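Local atomic coordinates of butyrophilin subfamily 1 member A1 (Bos taurus, PDB entry 4HH8), a protein that probably takes part in milk-fat droplet secretion, perhaps as a membrane receptor for the droplets, and probably restrains proliferation of activated T cells. Residues 32-37 with 106-111; 78-83 with 99-104; 146-151 with 161-166. The protein carries 1 engineered substitution. One frame throughout, in Å; residues are numbered along the deposited sequence.

In the fold
The chain covers the two extracellular immunoglobulin domains of butyrophilin, and no ligand or active site lies near the contacts. Interactions 1 and 2 belong to the membrane-distal V-set domain, their centres about 12 Å apart. The first pins its two sheets together through a disulfide; the second ties the start of strand 81-85 to the loop between strands 92-97 and 106-114 by a salt bridge. They touch where Ala-32 CB packs on Val-100 CG2 (3.9 Å), and Tyr-108 OH of interaction 1 hydrogen-bonds to the carbonyl O of Asp-104 in interaction 2. Interaction 3, its centre about 40 and 37 Å from theirs, lies in the second domain's core, where a tryptophan packs beside one disulfide cysteine.

Interaction 1 of 3, residues 32-37 with 106-111; sequences AELPCR and GEYRCF
Tyr-108 lies against Leu-34 while, two residues further along both strands, Cys-36 and Cys-110 are covalently joined. At the root of the tyrosine, CB is 4.2 Å from Leu-34 CD2. A chi1 of -70° puts the ring beside the backbone N, and chi2 of -105° turns a face to the leucine. CG and CD1 come closest, each 3.7 Å from Leu-34 CD2; CD2 and CE1 of Tyr-108 follow at 4.0 Å from this methyl, which sits over the ring as a CH-pi contact 3.8 Å from the centroid. At the tip, the hydroxyl turns to the loop before the strand and hydrogen-bonds to the carbonyl O of Asp-104, four residues earlier, as in a tyrosine corner; a weaker bond joins it to Tyr-77 OH. The disulfide, with SG–SG 2.1 Å between Cys-36 and Cys-110 and chi3 of -88°, draws their CA atoms to 6.6 Å. It is the canonical bridge between strands B and F of an immunoglobulin domain. Trp-51 of strand 48-52 packs on Leu-34 and Cys-110, Val-123 of strand 117-128 meets Cys-36, and Ile-97 of strand 92-97 touches Leu-34 and Tyr-108, placing the contact between the two sheets.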
ATOM      1  N   ALA A  32       5.756  -5.475  -7.256  1.00 35.14           N
ATOM      2  CA  ALA A  32       4.492  -5.154  -7.865  1.00 34.64           C
ATOM      3  C   ALA A  32       4.678  -4.984  -9.355  1.00 34.05           C
ATOM      4  O   ALA A  32       5.744  -4.578  -9.822  1.00 33.58           O
ATOM      5  CB  ALA A  32       3.904  -3.887  -7.286  1.00 34.34           C
ATOM      6  N   GLU A  33       3.604  -5.247 -10.082  1.00 33.36           N
ATOM      7  CA  GLU A  33       3.575  -5.083 -11.520  1.00 33.38           C
ATOM      8  C   GLU A  33       2.506  -4.090 -11.863  1.00 32.06           C
ATOM      9  O   GLU A  33       1.382  -4.237 -11.405  1.00 32.79           O
ATOM     10  CB  GLU A  33       3.337  -6.439 -12.210  1.00 33.57           C
ATOM     11  CG  GLU A  33       4.563  -7.394 -11.982  1.00 36.44           C
ATOM     12  CD  GLU A  33       4.515  -8.671 -12.852  1.00 40.32           C
ATOM     13  OE1 GLU A  33       3.758  -8.708 -13.829  1.00 40.63           O
ATOM     14  OE2 GLU A  33       5.209  -9.655 -12.531  1.00 43.34           O
ATOM     15  N   LEU A  34       2.880  -3.082 -12.655  1.00 31.27           N
ATOM     16  CA  LEU A  34       2.007  -2.014 -13.120  1.00 31.38           C
ATOM     17  C   LEU A  34       1.721  -2.202 -14.600  1.00 31.49           C
ATOM     18  O   LEU A  34       2.512  -1.808 -15.426  1.00 32.63           O
ATOM     19  CB  LEU A  34       2.653  -0.656 -12.915  1.00 29.98           C
ATOM     20  CG  LEU A  34       2.713  -0.101 -11.488  1.00 33.61           C
ATOM     21  CD1 LEU A  34       3.012  -1.169 -10.442  1.00 34.24           C
ATOM     22  CD2 LEU A  34       3.733   1.007 -11.426  1.00 31.83           C
ATOM     23  N   PRO A  35       0.570  -2.790 -14.941  1.00 32.43           N
ATOM     24  CA  PRO A  35       0.296  -3.164 -16.353  1.00 32.77           C
ATOM     25  C   PRO A  35      -0.372  -2.044 -17.099  1.00 34.97           C
ATOM     26  O   PRO A  35      -1.019  -1.188 -16.493  1.00 36.26           O
ATOM     27  CB  PRO A  35      -0.635  -4.366 -16.227  1.00 32.59           C
ATOM     28  CG  PRO A  35      -1.270  -4.233 -14.744  1.00 34.58           C
ATOM     29  CD  PRO A  35      -0.538  -3.114 -14.022  1.00 30.52           C
ATOM     30  N   CYS A  36      -0.135  -1.988 -18.396  1.00 36.29           N
ATOM     31  CA  CYS A  36      -0.904  -1.164 -19.307  1.00 37.98           C
ATOM     32  C   CYS A  36      -0.878  -1.903 -20.641  1.00 38.80           C
ATOM     33  O   CYS A  36       0.068  -2.656 -20.924  1.00 39.28           O
ATOM     34  CB  CYS A  36      -0.302   0.219 -19.474  1.00 37.13           C
ATOM     35  SG  CYS A  36      -0.529   1.308 -18.083  1.00 41.63           S
ATOM     36  N   ARG A  37      -1.912  -1.705 -21.448  1.00 39.87           N
ATOM     37  CA  ARG A  37      -2.008  -2.405 -22.728  1.00 40.80           C
ATOM     38  C   ARG A  37      -2.522  -1.494 -23.821  1.00 39.65           C
ATOM     39  O   ARG A  37      -3.236  -0.522 -23.559  1.00 39.00           O
ATOM     40  CB  ARG A  37      -2.846  -3.699 -22.632  1.00 41.41           C
ATOM     41  CG  ARG A  37      -4.267  -3.501 -22.107  1.00 47.19           C
ATOM     42  CD  ARG A  37      -5.242  -4.661 -22.408  1.00 55.81           C
ATOM     43  NE  ARG A  37      -6.634  -4.200 -22.195  1.00 64.29           N
ATOM     44  CZ  ARG A  37      -7.704  -4.974 -21.962  1.00 68.10           C
ATOM     45  NH1 ARG A  37      -7.599  -6.307 -21.899  1.00 69.91           N
ATOM     46  NH2 ARG A  37      -8.896  -4.404 -21.778  1.00 69.19           N
ATOM     47  N   GLY A 106       1.100   5.565  -4.902  1.00 34.32           N
ATOM     48  CA  GLY A 106       0.622   6.721  -5.649  1.00 34.45           C
ATOM     49  C   GLY A 106       0.252   6.425  -7.090  1.00 35.18           C
ATOM     50  O   GLY A 106       0.113   5.269  -7.503  1.00 35.09           O
ATOM     51  N   GLU A 107       0.135   7.491  -7.857  1.00 36.12           N
ATOM     52  CA  GLU A 107      -0.330   7.451  -9.244  1.00 37.26           C
ATOM     53  C   GLU A 107       0.867   7.325 -10.171  1.00 36.94           C
ATOM     54  O   GLU A 107       1.868   8.044 -10.025  1.00 37.31           O
ATOM     55  CB  GLU A 107      -1.077   8.760  -9.560  1.00 37.41           C
ATOM     56  CG  GLU A 107      -1.690   8.814 -10.960  1.00 42.64           C
ATOM     57  CD  GLU A 107      -2.209  10.220 -11.340  1.00 48.50           C
ATOM     58  OE1 GLU A 107      -3.421  10.474 -11.099  1.00 47.91           O
ATOM     59  OE2 GLU A 107      -1.399  11.065 -11.849  1.00 49.26           O
ATOM     60  N   TYR A 108       0.761   6.435 -11.140  1.00 36.73           N
ATOM     61  CA  TYR A 108       1.787   6.314 -12.167  1.00 36.54           C
ATOM     62  C   TYR A 108       1.114   6.552 -13.487  1.00 37.08           C
ATOM     63  O   TYR A 108      -0.094   6.322 -13.615  1.00 38.13           O
ATOM     64  CB  TYR A 108       2.393   4.906 -12.161  1.00 35.77           C
ATOM     65  CG  TYR A 108       3.234   4.630 -10.957  1.00 35.10           C
ATOM     66  CD1 TYR A 108       4.643   4.604 -11.055  1.00 35.81           C
ATOM     67  CD2 TYR A 108       2.652   4.419  -9.703  1.00 33.85           C
ATOM     68  CE1 TYR A 108       5.439   4.345  -9.942  1.00 33.24           C
ATOM     69  CE2 TYR A 108       3.443   4.182  -8.562  1.00 31.25           C
ATOM     70  CZ  TYR A 108       4.827   4.128  -8.694  1.00 33.03           C
ATOM     71  OH  TYR A 108       5.619   3.888  -7.593  1.00 31.33           O
ATOM     72  N   ARG A 109       1.881   6.993 -14.473  1.00 37.09           N
ATOM     73  CA  ARG A 109       1.368   7.103 -15.815  1.00 38.15           C
ATOM     74  C   ARG A 109       2.177   6.224 -16.766  1.00 38.00           C
ATOM     75  O   ARG A 109       3.403   6.197 -16.705  1.00 36.63           O
ATOM     76  CB  ARG A 109       1.361   8.572 -16.260  1.00 38.35           C
ATOM     77  CG  ARG A 109       0.396   9.454 -15.442  1.00 43.64           C
ATOM     78  CD  ARG A 109       0.056  10.716 -16.235  1.00 53.38           C
ATOM     79  NE  ARG A 109      -0.858  11.647 -15.556  1.00 57.99           N
ATOM     80  CZ  ARG A 109      -2.174  11.725 -15.768  1.00 61.12           C
ATOM     81  NH1 ARG A 109      -2.774  10.912 -16.631  1.00 61.76           N
ATOM     82  NH2 ARG A 109      -2.900  12.625 -15.102  1.00 63.37           N
ATOM     83  N   CYS A 110       1.486   5.510 -17.646  1.00 38.82           N
ATOM     84  CA  CYS A 110       2.166   4.688 -18.658  1.00 39.66           C
ATOM     85  C   CYS A 110       1.976   5.283 -20.029  1.00 40.34           C
ATOM     86  O   CYS A 110       0.844   5.422 -20.502  1.00 41.05           O
ATOM     87  CB  CYS A 110       1.652   3.262 -18.659  1.00 39.41           C
ATOM     88  SG  CYS A 110      -0.160   3.161 -18.890  1.00 41.34           S
ATOM     89  N   PHE A 111       3.097   5.578 -20.676  1.00 40.22           N
ATOM     90  CA  PHE A 111       3.125   6.259 -21.950  1.00 40.11           C
ATOM     91  C   PHE A 111       3.748   5.335 -23.008  1.00 39.35           C
ATOM     92  O   PHE A 111       4.821   4.771 -22.787  1.00 38.80           O
ATOM     93  CB  PHE A 111       3.954   7.519 -21.735  1.00 40.36           C
ATOM     94  CG  PHE A 111       4.160   8.356 -22.952  1.00 42.31           C
ATOM     95  CD1 PHE A 111       3.204   9.304 -23.335  1.00 45.03           C
ATOM     96  CD2 PHE A 111       5.354   8.279 -23.665  1.00 43.25           C
ATOM     97  CE1 PHE A 111       3.418  10.116 -24.442  1.00 45.85           C
ATOM     98  CE2 PHE A 111       5.585   9.075 -24.771  1.00 44.11           C
ATOM     99  CZ  PHE A 111       4.615  10.005 -25.165  1.00 46.07           C
TER

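Interaction 2 of 3, residues 78-83 with 99-104; sequences RGRVSL and EVKASD
Arg-80 and Asp-104 meet from opposite directions in a salt bridge that is largely one strong hydrogen bond. NH2 of Arg-80 donates to Asp-104 OD2 over 2.8 Å, almost straight at 178° and in the guanidinium plane; it comes from the syn side, slightly out of the carboxylate plane. The guanidinium and carboxylate planes differ by 23°, so the second pair, Arg-80 NH1 to Asp-104 OD1 at 3.4 Å, also lines up, though as a weak bond. A bend at chi3 (-62°) turns the guanidinium of Arg-80 toward Asp-104.

Backbone groups add further hydrogen bonds. The carbonyl O of Glu-99 accepts a weak bond from Arg-80 NH2 at 2.9 Å, and Gln-98 O is another acceptor for the same nitrogen. Lys-101 N grips Asp-104 OD2 at 2.9 Å from the anti side, more clearly tilted out of plane, while Asp-104 N returns a bond to Lys-101 O; this exchange ties the carboxylate to the start of the 3-10 turn 102-104.

Among the van der Waals contacts, Lys-101 CE lies 4.2 Å above one face of the Arg-80 guanidinium, and Val-100 CA is at its edge. Lys-101 NZ comes 4.1 Å from Arg-80 NH1, a closeness of like charges that the Asp-104 carboxylate probably tempers.

Such an Arg–Asp bridge is characteristic of V-set domains: it joins the start of strand 81-85 to the loop between strands 92-97 and 106-114, with Ile-97 packed against Arg-80 and Leu-125 against Asp-104.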
ATOM      1  N   ARG A  78      16.232   3.015 -10.478  1.00 44.13           N
ATOM      2  CA  ARG A  78      17.254   2.270 -11.202  1.00 43.72           C
ATOM      3  C   ARG A  78      17.649   1.036 -10.489  1.00 42.95           C
ATOM      4  O   ARG A  78      17.922   1.083  -9.302  1.00 43.77           O
ATOM      5  CB  ARG A  78      18.519   3.096 -11.333  1.00 43.88           C
ATOM      6  CG  ARG A  78      18.733   3.705 -12.677  1.00 44.89           C
ATOM      7  CD  ARG A  78      19.979   4.546 -12.562  1.00 46.98           C
ATOM      8  NE  ARG A  78      19.829   5.802 -13.276  1.00 47.75           N
ATOM      9  CZ  ARG A  78      20.432   6.935 -12.926  1.00 47.77           C
ATOM     10  NH1 ARG A  78      21.206   6.971 -11.835  1.00 47.49           N
ATOM     11  NH2 ARG A  78      20.243   8.035 -13.660  1.00 45.12           N
ATOM     12  N   GLY A  79      17.722  -0.071 -11.215  1.00 42.11           N
ATOM     13  CA  GLY A  79      18.152  -1.318 -10.604  1.00 41.82           C
ATOM     14  C   GLY A  79      17.058  -2.083  -9.852  1.00 41.42           C
ATOM     15  O   GLY A  79      17.304  -3.198  -9.399  1.00 41.24           O
ATOM     16  N   ARG A  80      15.856  -1.507  -9.723  1.00 40.35           N
ATOM     17  CA  ARG A  80      14.725  -2.252  -9.123  1.00 39.32           C
ATOM     18  C   ARG A  80      13.505  -2.315 -10.061  1.00 38.65           C
ATOM     19  O   ARG A  80      12.443  -2.787  -9.667  1.00 38.50           O
ATOM     20  CB  ARG A  80      14.361  -1.680  -7.733  1.00 39.13           C
ATOM     21  CG  ARG A  80      14.206  -0.159  -7.674  1.00 39.97           C
ATOM     22  CD  ARG A  80      14.124   0.430  -6.220  1.00 42.37           C
ATOM     23  NE  ARG A  80      12.959  -0.080  -5.528  1.00 40.84           N
ATOM     24  CZ  ARG A  80      11.872   0.613  -5.202  1.00 41.75           C
ATOM     25  NH1 ARG A  80      11.770   1.934  -5.394  1.00 40.81           N
ATOM     26  NH2 ARG A  80      10.892  -0.043  -4.607  1.00 39.81           N
ATOM     27  N   VAL A  81      13.669  -1.841 -11.297  1.00 37.71           N
ATOM     28  CA  VAL A  81      12.591  -1.842 -12.299  1.00 37.33           C
ATOM     29  C   VAL A  81      12.964  -2.671 -13.521  1.00 37.08           C
ATOM     30  O   VAL A  81      14.135  -2.747 -13.897  1.00 37.97           O
ATOM     31  CB  VAL A  81      12.204  -0.415 -12.778  1.00 37.03           C
ATOM     32  CG1 VAL A  81      11.662   0.417 -11.633  1.00 36.77           C
ATOM     33  CG2 VAL A  81      13.402   0.298 -13.428  1.00 36.95           C
ATOM     34  N   SER A  82      11.963  -3.299 -14.131  1.00 36.29           N
ATOM     35  CA  SER A  82      12.146  -4.121 -15.328  1.00 35.10           C
ATOM     36  C   SER A  82      10.828  -4.290 -16.053  1.00 34.99           C
ATOM     37  O   SER A  82       9.769  -4.230 -15.450  1.00 34.75           O
ATOM     38  CB  SER A  82      12.769  -5.504 -15.014  1.00 35.09           C
ATOM     39  OG  SER A  82      11.918  -6.307 -14.208  1.00 33.61           O
ATOM     40  N   LEU A  83      10.916  -4.549 -17.352  1.00 34.87           N
ATOM     41  CA  LEU A  83       9.771  -4.644 -18.213  1.00 34.10           C
ATOM     42  C   LEU A  83       9.291  -6.059 -18.156  1.00 34.84           C
ATOM     43  O   LEU A  83      10.087  -6.983 -18.305  1.00 35.18           O
ATOM     44  CB  LEU A  83      10.190  -4.328 -19.652  1.00 33.95           C
ATOM     45  CG  LEU A  83       9.074  -4.210 -20.685  1.00 31.70           C
ATOM     46  CD1 LEU A  83       8.057  -3.136 -20.271  1.00 25.83           C
ATOM     47  CD2 LEU A  83       9.706  -3.935 -22.034  1.00 31.75           C
ATOM     48  N   GLU A  99      10.841  -4.897  -4.460  1.00 38.24           N
ATOM     49  CA  GLU A  99      10.989  -4.432  -3.095  1.00 38.61           C
ATOM     50  C   GLU A  99      10.213  -3.141  -2.847  1.00 37.23           C
ATOM     51  O   GLU A  99      10.800  -2.073  -2.533  1.00 36.69           O
ATOM     52  CB  GLU A  99      12.472  -4.316  -2.727  1.00 40.40           C
ATOM     53  CG  GLU A  99      12.933  -5.544  -1.907  1.00 46.98           C
ATOM     54  CD  GLU A  99      14.154  -6.256  -2.510  1.00 56.30           C
ATOM     55  OE1 GLU A  99      15.284  -5.726  -2.359  1.00 59.04           O
ATOM     56  OE2 GLU A  99      13.990  -7.353  -3.118  1.00 58.39           O
ATOM     57  N   VAL A 100       8.885  -3.248  -2.993  1.00 34.70           N
ATOM     58  CA  VAL A 100       8.000  -2.091  -2.843  1.00 33.00           C
ATOM     59  C   VAL A 100       8.144  -1.464  -1.458  1.00 32.75           C
ATOM     60  O   VAL A 100       8.226  -2.177  -0.468  1.00 31.66           O
ATOM     61  CB  VAL A 100       6.541  -2.478  -3.150  1.00 32.72           C
ATOM     62  CG1 VAL A 100       5.553  -1.513  -2.484  1.00 32.02           C
ATOM     63  CG2 VAL A 100       6.358  -2.528  -4.647  1.00 29.19           C
ATOM     64  N   LYS A 101       8.241  -0.137  -1.411  1.00 33.23           N
ATOM     65  CA  LYS A 101       8.139   0.596  -0.146  1.00 34.54           C
ATOM     66  C   LYS A 101       6.959   1.562  -0.123  1.00 34.37           C
ATOM     67  O   LYS A 101       6.355   1.855  -1.161  1.00 34.42           O
ATOM     68  CB  LYS A 101       9.431   1.351   0.241  1.00 34.09           C
ATOM     69  CG  LYS A 101      10.360   1.830  -0.851  1.00 39.05           C
ATOM     70  CD  LYS A 101      11.801   1.960  -0.216  1.00 41.97           C
ATOM     71  CE  LYS A 101      12.901   2.199  -1.231  1.00 45.49           C
ATOM     72  NZ  LYS A 101      12.902   3.592  -1.820  1.00 45.37           N
ATOM     73  N   ALA A 102       6.658   2.070   1.070  1.00 33.99           N
ATOM     74  CA  ALA A 102       5.600   3.062   1.282  1.00 33.76           C
ATOM     75  C   ALA A 102       5.665   4.278   0.348  1.00 33.53           C
ATOM     76  O   ALA A 102       4.641   4.748  -0.145  1.00 33.66           O
ATOM     77  CB  ALA A 102       5.595   3.515   2.747  1.00 34.18           C
ATOM     78  N   SER A 103       6.861   4.792   0.099  1.00 33.63           N
ATOM     79  CA  SER A 103       7.047   5.920  -0.837  1.00 33.73           C
ATOM     80  C   SER A 103       6.674   5.617  -2.302  1.00 32.83           C
ATOM     81  O   SER A 103       6.456   6.550  -3.088  1.00 32.62           O
ATOM     82  CB  SER A 103       8.505   6.389  -0.795  1.00 34.50           C
ATOM     83  OG  SER A 103       9.352   5.260  -0.984  1.00 35.99           O
ATOM     84  N   ASP A 104       6.601   4.331  -2.673  1.00 32.17           N
ATOM     85  CA  ASP A 104       6.159   3.921  -4.008  1.00 31.39           C
ATOM     86  C   ASP A 104       4.649   4.056  -4.229  1.00 33.04           C
ATOM     87  O   ASP A 104       4.174   4.003  -5.381  1.00 32.66           O
ATOM     88  CB  ASP A 104       6.562   2.476  -4.271  1.00 31.24           C
ATOM     89  CG  ASP A 104       8.054   2.305  -4.337  1.00 30.61           C
ATOM     90  OD1 ASP A 104       8.722   3.238  -4.851  1.00 31.65           O
ATOM     91  OD2 ASP A 104       8.550   1.248  -3.910  1.00 27.84           O
TER

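Interaction 3 of 3, residues 146-151 with 161-166; sequences IQLECT and VQWQTH. Unlike the reference sequence in segment 161-166: Gln-164 (reference Arg).
The indole of Trp-163, which packs on Leu-148 and Cys-150, is anchored at its polar end by a hydrogen bond from NE1 to Ser-173 OG. This satisfies the one polar atom of a buried side chain and helps to fix the rotation of the ring. The far rim of the six-membered ring does the touching across the sandwich. CH2 of Trp-163 comes 3.6 Å from Cys-150 CB, and CZ2 lies 3.8 Å from the same carbon. Next to them CZ3 meets Leu-148 CD1 at 3.9 Å, while Leu-148 CB approaches Trp-163 CH2 at 4.0 Å. Both neighbours come at the indole obliquely, and the rim thus fits between two residues that alternate with an outward-facing Glu-149 on the opposing strand.

Because Cys-150 SG is anti to the backbone N (chi1 179°), the sulfur points on into the core, where it forms a disulfide with Cys-204. It also makes a sulfur-aromatic contact with Trp-163, 5.4 Å from the centroid of the six-membered ring and 30° off the ring normal. Phe-171 meets the indole with its ring inclined by about 25°, and Val-202 packs on it from strand 201-208, whereas Ile-136 covers both Leu-148 and Cys-150 from strand 135-140.

A tryptophan of strand C lying against the disulfide between strands B and F is a hallmark of the immunoglobulin fold, here at the heart of butyrophilin's second, Ig-C-like domain.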
ATOM      1  N   ILE A 146      -9.928   1.377  35.125  1.00 58.73           N
ATOM      2  CA  ILE A 146      -8.877   0.717  34.328  1.00 55.80           C
ATOM      3  C   ILE A 146      -8.594   1.431  32.974  1.00 53.52           C
ATOM      4  O   ILE A 146      -9.504   1.667  32.181  1.00 52.66           O
ATOM      5  CB  ILE A 146      -9.236  -0.785  34.064  1.00 55.56           C
ATOM      6  CG1 ILE A 146      -9.835  -1.426  35.319  1.00 56.63           C
ATOM      7  CG2 ILE A 146      -8.033  -1.563  33.513  1.00 55.45           C
ATOM      8  CD1 ILE A 146      -9.633  -2.932  35.440  1.00 58.33           C
ATOM      9  N   GLN A 147      -7.325   1.757  32.735  1.00 50.61           N
ATOM     10  CA  GLN A 147      -6.871   2.355  31.478  1.00 47.89           C
ATOM     11  C   GLN A 147      -6.144   1.298  30.669  1.00 44.83           C
ATOM     12  O   GLN A 147      -5.206   0.668  31.165  1.00 44.78           O
ATOM     13  CB  GLN A 147      -5.897   3.515  31.726  1.00 48.63           C
ATOM     14  CG  GLN A 147      -6.317   4.539  32.783  1.00 52.77           C
ATOM     15  CD  GLN A 147      -5.122   5.240  33.452  1.00 57.91           C
ATOM     16  OE1 GLN A 147      -4.053   4.639  33.662  1.00 59.56           O
ATOM     17  NE2 GLN A 147      -5.310   6.510  33.804  1.00 58.24           N
ATOM     18  N   LEU A 148      -6.567   1.089  29.433  1.00 40.80           N
ATOM     19  CA  LEU A 148      -5.881   0.148  28.566  1.00 37.70           C
ATOM     20  C   LEU A 148      -5.179   0.902  27.454  1.00 36.58           C
ATOM     21  O   LEU A 148      -5.732   1.861  26.911  1.00 36.32           O
ATOM     22  CB  LEU A 148      -6.853  -0.861  27.960  1.00 36.75           C
ATOM     23  CG  LEU A 148      -7.764  -1.685  28.883  1.00 38.14           C
ATOM     24  CD1 LEU A 148      -8.652  -2.568  28.029  1.00 35.10           C
ATOM     25  CD2 LEU A 148      -6.968  -2.593  29.918  1.00 36.59           C
ATOM     26  N   GLU A 149      -3.987   0.447  27.085  1.00 34.66           N
ATOM     27  CA  GLU A 149      -3.319   0.995  25.937  1.00 33.99           C
ATOM     28  C   GLU A 149      -2.980  -0.085  24.966  1.00 32.25           C
ATOM     29  O   GLU A 149      -2.314  -1.024  25.313  1.00 32.67           O
ATOM     30  CB  GLU A 149      -2.056   1.756  26.314  1.00 34.54           C
ATOM     31  CG  GLU A 149      -1.457   2.415  25.083  1.00 36.99           C
ATOM     32  CD  GLU A 149      -0.142   3.132  25.333  1.00 42.26           C
ATOM     33  OE1 GLU A 149       0.875   2.478  25.677  1.00 42.67           O
ATOM     34  OE2 GLU A 149      -0.135   4.370  25.156  1.00 48.14           O
ATOM     35  N   CYS A 150      -3.439   0.054  23.728  1.00 31.10           N
ATOM     36  CA  CYS A 150      -3.179  -0.957  22.706  1.00 30.19           C
ATOM     37  C   CYS A 150      -2.172  -0.404  21.719  1.00 29.92           C
ATOM     38  O   CYS A 150      -2.285   0.732  21.223  1.00 30.58           O
ATOM     39  CB  CYS A 150      -4.467  -1.370  21.994  1.00 29.38           C
ATOM     40  SG  CYS A 150      -4.287  -2.595  20.680  1.00 30.83           S
ATOM     41  N   THR A 151      -1.212  -1.238  21.400  1.00 29.14           N
ATOM     42  CA  THR A 151      -0.020  -0.804  20.714  1.00 29.34           C
ATOM     43  C   THR A 151       0.309  -1.780  19.577  1.00 28.01           C
ATOM     44  O   THR A 151       0.074  -2.958  19.704  1.00 27.46           O
ATOM     45  CB  THR A 151       1.058  -0.694  21.791  1.00 30.15           C
ATOM     46  OG1 THR A 151       1.163   0.687  22.221  1.00 33.15           O
ATOM     47  CG2 THR A 151       2.334  -1.240  21.333  1.00 33.46           C
ATOM     48  N   VAL A 161      -8.277   1.068  14.465  1.00 26.62           N
ATOM     49  CA  VAL A 161      -8.321   0.437  15.761  1.00 26.34           C
ATOM     50  C   VAL A 161      -9.804   0.183  16.095  1.00 28.33           C
ATOM     51  O   VAL A 161     -10.613   1.054  15.902  1.00 27.37           O
ATOM     52  CB  VAL A 161      -7.736   1.362  16.831  1.00 26.88           C
ATOM     53  CG1 VAL A 161      -7.775   0.706  18.192  1.00 25.66           C
ATOM     54  CG2 VAL A 161      -6.251   1.804  16.488  1.00 24.57           C
ATOM     55  N   GLN A 162     -10.148  -1.004  16.602  1.00 29.15           N
ATOM     56  CA  GLN A 162     -11.513  -1.288  17.024  1.00 31.98           C
ATOM     57  C   GLN A 162     -11.444  -1.977  18.385  1.00 32.09           C
ATOM     58  O   GLN A 162     -10.738  -2.956  18.547  1.00 32.89           O
ATOM     59  CB  GLN A 162     -12.245  -2.133  15.940  1.00 32.34           C
ATOM     60  CG  GLN A 162     -13.541  -2.871  16.359  1.00 38.61           C
ATOM     61  CD  GLN A 162     -13.835  -4.160  15.483  1.00 46.30           C
ATOM     62  OE1 GLN A 162     -13.052  -5.148  15.463  1.00 48.50           O
ATOM     63  NE2 GLN A 162     -14.969  -4.144  14.790  1.00 44.23           N
ATOM     64  N   TRP A 163     -12.133  -1.437  19.370  1.00 32.71           N
ATOM     65  CA  TRP A 163     -12.286  -2.106  20.657  1.00 34.42           C
ATOM     66  C   TRP A 163     -13.624  -2.815  20.713  1.00 36.45           C
ATOM     67  O   TRP A 163     -14.626  -2.261  20.293  1.00 36.47           O
ATOM     68  CB  TRP A 163     -12.252  -1.105  21.808  1.00 32.49           C
ATOM     69  CG  TRP A 163     -10.998  -0.334  21.896  1.00 31.05           C
ATOM     70  CD1 TRP A 163     -10.696   0.835  21.234  1.00 30.02           C
ATOM     71  CD2 TRP A 163      -9.859  -0.663  22.675  1.00 28.82           C
ATOM     72  NE1 TRP A 163      -9.448   1.258  21.575  1.00 28.61           N
ATOM     73  CE2 TRP A 163      -8.901   0.349  22.453  1.00 28.54           C
ATOM     74  CE3 TRP A 163      -9.557  -1.708  23.575  1.00 29.52           C
ATOM     75  CZ2 TRP A 163      -7.674   0.368  23.106  1.00 24.24           C
ATOM     76  CZ3 TRP A 163      -8.310  -1.692  24.228  1.00 27.14           C
ATOM     77  CH2 TRP A 163      -7.386  -0.659  23.969  1.00 26.85           C
ATOM     78  N   GLN A 164     -13.641  -4.000  21.305  1.00 39.13           N
ATOM     79  CA  GLN A 164     -14.851  -4.798  21.415  1.00 42.24           C
ATOM     80  C   GLN A 164     -14.960  -5.442  22.768  1.00 44.28           C
ATOM     81  O   GLN A 164     -13.947  -5.872  23.319  1.00 43.69           O
ATOM     82  CB  GLN A 164     -14.816  -5.909  20.374  1.00 42.34           C
ATOM     83  CG  GLN A 164     -15.539  -5.605  19.116  1.00 43.79           C
ATOM     84  CD  GLN A 164     -15.624  -6.836  18.259  1.00 46.56           C
ATOM     85  OE1 GLN A 164     -14.601  -7.362  17.812  1.00 49.46           O
ATOM     86  NE2 GLN A 164     -16.835  -7.332  18.048  1.00 45.86           N
ATOM     87  N   THR A 165     -16.186  -5.518  23.301  1.00 47.86           N
ATOM     88  CA  THR A 165     -16.468  -6.323  24.513  1.00 51.27           C
ATOM     89  C   THR A 165     -16.447  -7.777  24.082  1.00 53.26           C
ATOM     90  O   THR A 165     -16.385  -8.063  22.877  1.00 53.26           O
ATOM     91  CB  THR A 165     -17.854  -5.986  25.211  1.00 51.57           C
ATOM     92  OG1 THR A 165     -18.948  -6.632  24.537  1.00 52.98           O
ATOM     93  CG2 THR A 165     -18.122  -4.484  25.263  1.00 51.59           C
ATOM     94  N   HIS A 166     -16.489  -8.702  25.045  1.00 56.48           N
ATOM     95  CA  HIS A 166     -16.558 -10.146  24.708  1.00 58.42           C
ATOM     96  C   HIS A 166     -17.857 -10.486  23.943  1.00 59.11           C
ATOM     97  O   HIS A 166     -17.877 -11.379  23.079  1.00 59.26           O
ATOM     98  CB  HIS A 166     -16.370 -11.023  25.960  1.00 59.39           C
ATOM     99  CG  HIS A 166     -16.085 -12.475  25.659  1.00 62.84           C
ATOM    100  ND1 HIS A 166     -15.463 -12.900  24.499  1.00 64.57           N
ATOM    101  CD2 HIS A 166     -16.321 -13.596  26.387  1.00 65.15           C
ATOM    102  CE1 HIS A 166     -15.345 -14.217  24.517  1.00 65.82           C
ATOM    103  NE2 HIS A 166     -15.860 -14.664  25.651  1.00 67.14           N
TER